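Local coordinates for protein thioredoxin reductase (Streptococcus pyogenes, PDB 5UWY) that probably catalyses the NADPH-dependent reduction of the disulfide of thioredoxin, passing electrons through its bound FAD and a redox-active cysteine pair, at residues D47-P52 / G138-D143. Numbering follows the deposited sequence.
Sequences DIENYP and GAFFRD. With FAD (flavin-adenine dinucleotide), chain B.
The Phe140 ring meets Asp47 and Glu49 with its outer edge. Glu49 CG lies in the plane of the ring, and Glu49 CD and the Asp47 carbonyl O sit close to that plane. The closest approach on the glutamate side is Glu49 CD to Phe140 CE1 at 3.5 Å; on the other side of CZ, Phe140 CE2 comes 3.6 Å from Asp47 O. The two acids present themselves differently. Glu49 runs out extended beyond CG and stands its carboxylate almost upright against the ring, the planes 81° apart. The first torsion of Asp47 (chi1 -169°) sets CG beside its own carbonyl carbon, so that carbonyl and carboxylate both border the ring; the carboxylate lies nearly parallel to the ring plane, 13° off, but displaced past the ring margin, with OD2 3.8 Å from Phe140 CZ. The ring C-H groups thus face oxygen-rich neighbours, probably a mildly favourable electrostatic setting, and Arg25 of the second subunit makes a cation-pi contact with the same ring. Asp47 OD1 takes hydrogen bonds from Ile48 N and Ile57 N, which may bias the carboxylate's rotation, though both are weak.

Behind this surface patch the loop reaches the flavin: FAD N3 donates to Asn50 OD1 (3.2 Å), and Ile48 CG2 packs against the same nitrogen. The contact therefore joins a flavin-binding loop to the loop just after helix 134-137, which carries Cys136 of the Cys133-Cys136 disulfide. Segment 47-52 precedes helix 59-71 and leans on helix 285-304 through Ile48 and Tyr51, while segment 138-143 leads into strand 145-149, and on the way Phe141 packs edge-to-face with Phe234 of the neighbouring strand 232-235.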
loop_
_atom_site.group_PDB
_atom_site.type_symbol
_atom_site.label_atom_id
_atom_site.label_comp_id
_atom_site.label_asym_id
_atom_site.label_seq_id
_atom_site.Cartn_x
_atom_site.Cartn_y
_atom_site.Cartn_z
ATOM N N ASP A 47 -13.387 -14.463 -3.995
ATOM C CA ASP A 47 -13.854 -13.250 -3.342
ATOM C C ASP A 47 -12.707 -12.612 -2.569
ATOM O O ASP A 47 -11.849 -13.306 -2.016
ATOM C CB ASP A 47 -15.033 -13.550 -2.397
ATOM C CG ASP A 47 -15.730 -12.293 -1.909
ATOM O OD1 ASP A 47 -15.557 -11.230 -2.540
ATOM O OD2 ASP A 47 -16.453 -12.370 -0.892
ATOM N N ILE A 48 -12.696 -11.281 -2.542
ATOM C CA ILE A 48 -11.672 -10.509 -1.846
ATOM C C ILE A 48 -12.371 -9.490 -0.957
ATOM O O ILE A 48 -13.118 -8.640 -1.454
ATOM C CB ILE A 48 -10.710 -9.802 -2.817
ATOM C CG1 ILE A 48 -10.108 -10.801 -3.808
ATOM C CG2 ILE A 48 -9.618 -9.080 -2.047
ATOM C CD1 ILE A 48 -9.408 -10.150 -4.982
ATOM N N GLU A 49 -12.118 -9.564 0.352
ATOM C CA GLU A 49 -12.783 -8.682 1.305
ATOM C C GLU A 49 -11.795 -7.925 2.186
ATOM O O GLU A 49 -12.189 -7.398 3.231
ATOM C CB GLU A 49 -13.764 -9.470 2.177
ATOM C CG GLU A 49 -15.027 -9.902 1.450
ATOM C CD GLU A 49 -16.041 -10.551 2.375
ATOM O OE1 GLU A 49 -15.765 -10.650 3.589
ATOM O OE2 GLU A 49 -17.112 -10.962 1.884
ATOM N N ASN A 50 -10.522 -7.855 1.794
ATOM C CA ASN A 50 -9.537 -7.080 2.540
ATOM C C ASN A 50 -8.842 -6.038 1.672
ATOM O O ASN A 50 -7.726 -5.615 1.990
ATOM C CB ASN A 50 -8.506 -7.994 3.207
ATOM C CG ASN A 50 -7.792 -8.890 2.222
ATOM O OD1 ASN A 50 -8.057 -8.855 1.020
ATOM N ND2 ASN A 50 -6.871 -9.701 2.729
ATOM N N TYR A 51 -9.474 -5.616 0.577
ATOM C CA TYR A 51 -9.001 -4.459 -0.164
ATOM C C TYR A 51 -9.848 -3.256 0.212
ATOM O O TYR A 51 -11.058 -3.253 -0.065
ATOM C CB TYR A 51 -9.057 -4.694 -1.670
ATOM C CG TYR A 51 -8.406 -3.570 -2.445
ATOM C CD1 TYR A 51 -7.046 -3.324 -2.326
ATOM C CD2 TYR A 51 -9.150 -2.746 -3.280
ATOM C CE1 TYR A 51 -6.441 -2.295 -3.017
ATOM C CE2 TYR A 51 -8.550 -1.711 -3.981
ATOM C CZ TYR A 51 -7.194 -1.493 -3.845
ATOM O OH TYR A 51 -6.583 -0.470 -4.535
ATOM N N PRO A 52 -9.269 -2.231 0.839
ATOM C CA PRO A 52 -10.066 -1.084 1.285
ATOM C C PRO A 52 -10.795 -0.415 0.131
ATOM O O PRO A 52 -10.317 -0.382 -1.006
ATOM C CB PRO A 52 -9.021 -0.150 1.905
ATOM C CG PRO A 52 -7.885 -1.038 2.267
ATOM C CD PRO A 52 -7.852 -2.088 1.202
ATOM N N GLY A 138 -9.018 -17.109 5.117
ATOM C CA GLY A 138 -9.280 -17.760 6.390
ATOM C C GLY A 138 -10.541 -17.270 7.077
ATOM O O GLY A 138 -11.222 -18.043 7.755
ATOM N N ALA A 139 -10.874 -15.993 6.908
ATOM C CA ALA A 139 -12.058 -15.405 7.520
ATOM C C ALA A 139 -13.362 -15.828 6.847
ATOM O O ALA A 139 -14.436 -15.452 7.327
ATOM C CB ALA A 139 -11.945 -13.878 7.509
ATOM N N PHE A 140 -13.298 -16.587 5.749
ATOM C CA PHE A 140 -14.504 -17.072 5.088
ATOM C C PHE A 140 -15.019 -18.365 5.700
ATOM O O PHE A 140 -16.213 -18.662 5.578
ATOM C CB PHE A 140 -14.243 -17.306 3.598
ATOM C CG PHE A 140 -14.039 -16.051 2.809
ATOM C CD1 PHE A 140 -14.851 -14.949 3.008
ATOM C CD2 PHE A 140 -13.034 -15.974 1.860
ATOM C CE1 PHE A 140 -14.664 -13.793 2.277
ATOM C CE2 PHE A 140 -12.838 -14.821 1.125
ATOM C CZ PHE A 140 -13.655 -13.729 1.333
ATOM N N PHE A 141 -14.153 -19.128 6.354
ATOM C CA PHE A 141 -14.470 -20.476 6.826
ATOM C C PHE A 141 -14.668 -20.495 8.337
ATOM O O PHE A 141 -14.119 -21.332 9.050
ATOM C CB PHE A 141 -13.376 -21.458 6.400
ATOM C CG PHE A 141 -13.138 -21.519 4.905
ATOM C CD1 PHE A 141 -12.681 -20.416 4.201
ATOM C CD2 PHE A 141 -13.388 -22.688 4.205
ATOM C CE1 PHE A 141 -12.471 -20.475 2.838
ATOM C CE2 PHE A 141 -13.177 -22.754 2.838
ATOM C CZ PHE A 141 -12.718 -21.645 2.155
ATOM N N ARG A 142 -15.460 -19.549 8.833
ATOM C CA ARG A 142 -15.700 -19.435 10.265
ATOM C C ARG A 142 -16.522 -20.615 10.771
ATOM O O ARG A 142 -17.555 -20.961 10.189
ATOM C CB ARG A 142 -16.418 -18.120 10.570
ATOM C CG ARG A 142 -16.699 -17.885 12.043
ATOM C CD ARG A 142 -16.975 -16.415 12.329
ATOM N NE ARG A 142 -15.750 -15.620 12.341
ATOM N N ASP A 143 -16.051 -21.234 11.858
ATOM C CA ASP A 143 -16.779 -22.297 12.557
ATOM C C ASP A 143 -16.988 -23.524 11.673
ATOM O O ASP A 143 -18.029 -24.180 11.731
ATOM C CB ASP A 143 -18.115 -21.785 13.100
ATOM C CG ASP A 143 -17.940 -20.768 14.208
ATOM O OD1 ASP A 143 -17.012 -20.937 15.027
ATOM O OD2 ASP A 143 -18.729 -19.801 14.259
HETATM P PA FAD B . 1.178 -10.966 -9.414
HETATM O O1A FAD B . -0.188 -10.387 -9.495
HETATM O O2A FAD B . 1.264 -12.450 -9.043
HETATM O O5B FAD B . 1.946 -10.774 -10.756
HETATM C C5B FAD B . 2.001 -11.828 -11.738
HETATM C C4B FAD B . 1.952 -11.231 -13.117
HETATM O O4B FAD B . 3.273 -11.279 -13.708
HETATM C C3B FAD B . 1.007 -11.943 -14.090
HETATM O O3B FAD B . 0.192 -11.015 -14.800
HETATM C C2B FAD B . 1.965 -12.706 -15.010
HETATM O O2B FAD B . 1.406 -12.867 -16.310
HETATM C C1B FAD B . 3.156 -11.750 -15.028
HETATM N N9A FAD B . 4.426 -12.352 -15.434
HETATM C C8A FAD B . 5.202 -13.238 -14.733
HETATM N N7A FAD B . 6.299 -13.605 -15.354
HETATM C C5A FAD B . 6.240 -12.905 -16.548
HETATM C C6A FAD B . 7.109 -12.853 -17.658
HETATM N N6A FAD B . 8.247 -13.543 -17.740
HETATM N N1A FAD B . 6.755 -12.052 -18.690
HETATM C C2A FAD B . 5.616 -11.360 -18.610
HETATM N N3A FAD B . 4.725 -11.331 -17.618
HETATM C C4A FAD B . 5.099 -12.131 -16.614
HETATM N N1 FAD B . -4.851 -11.109 -2.328
HETATM C C2 FAD B . -5.552 -10.415 -1.383
HETATM O O2 FAD B . -5.333 -9.217 -1.160
HETATM N N3 FAD B . -6.539 -11.056 -0.654
HETATM C C4 FAD B . -6.908 -12.379 -0.774
HETATM O O4 FAD B . -7.804 -12.837 -0.068
HETATM C C4X FAD B . -6.155 -13.110 -1.776
HETATM N N5 FAD B . -6.437 -14.370 -1.954
HETATM C C5X FAD B . -5.718 -15.070 -2.908
HETATM C C6 FAD B . -6.013 -16.418 -3.108
HETATM C C7 FAD B . -5.325 -17.168 -4.053
HETATM C C7M FAD B . -5.672 -18.623 -4.240
HETATM C C8 FAD B . -4.316 -16.561 -4.821
HETATM C C8M FAD B . -3.552 -17.346 -5.853
HETATM C C9 FAD B . -4.020 -15.214 -4.624
HETATM C C9A FAD B . -4.711 -14.467 -3.676
HETATM N N10 FAD B . -4.425 -13.104 -3.439
HETATM C C10 FAD B . -5.142 -12.390 -2.502
HETATM C "C1'" FAD B . -3.406 -12.398 -4.237
HETATM C "C2'" FAD B . -2.072 -12.213 -3.522
HETATM O "O2'" FAD B . -2.084 -11.035 -2.716
HETATM C "C3'" FAD B . -0.962 -12.077 -4.566
HETATM O "O3'" FAD B . 0.280 -12.278 -3.905
HETATM C "C4'" FAD B . -0.908 -10.745 -5.325
HETATM O "O4'" FAD B . -1.954 -10.702 -6.296
HETATM C "C5'" FAD B . 0.428 -10.531 -6.009
HETATM O "O5'" FAD B . 0.412 -9.271 -6.715
HETATM P P FAD B . 1.633 -8.821 -7.611
HETATM O O1P FAD B . 2.805 -8.434 -6.706
HETATM O O2P FAD B . 1.273 -7.769 -8.596
HETATM O O3P FAD B . 2.050 -10.156 -8.367
#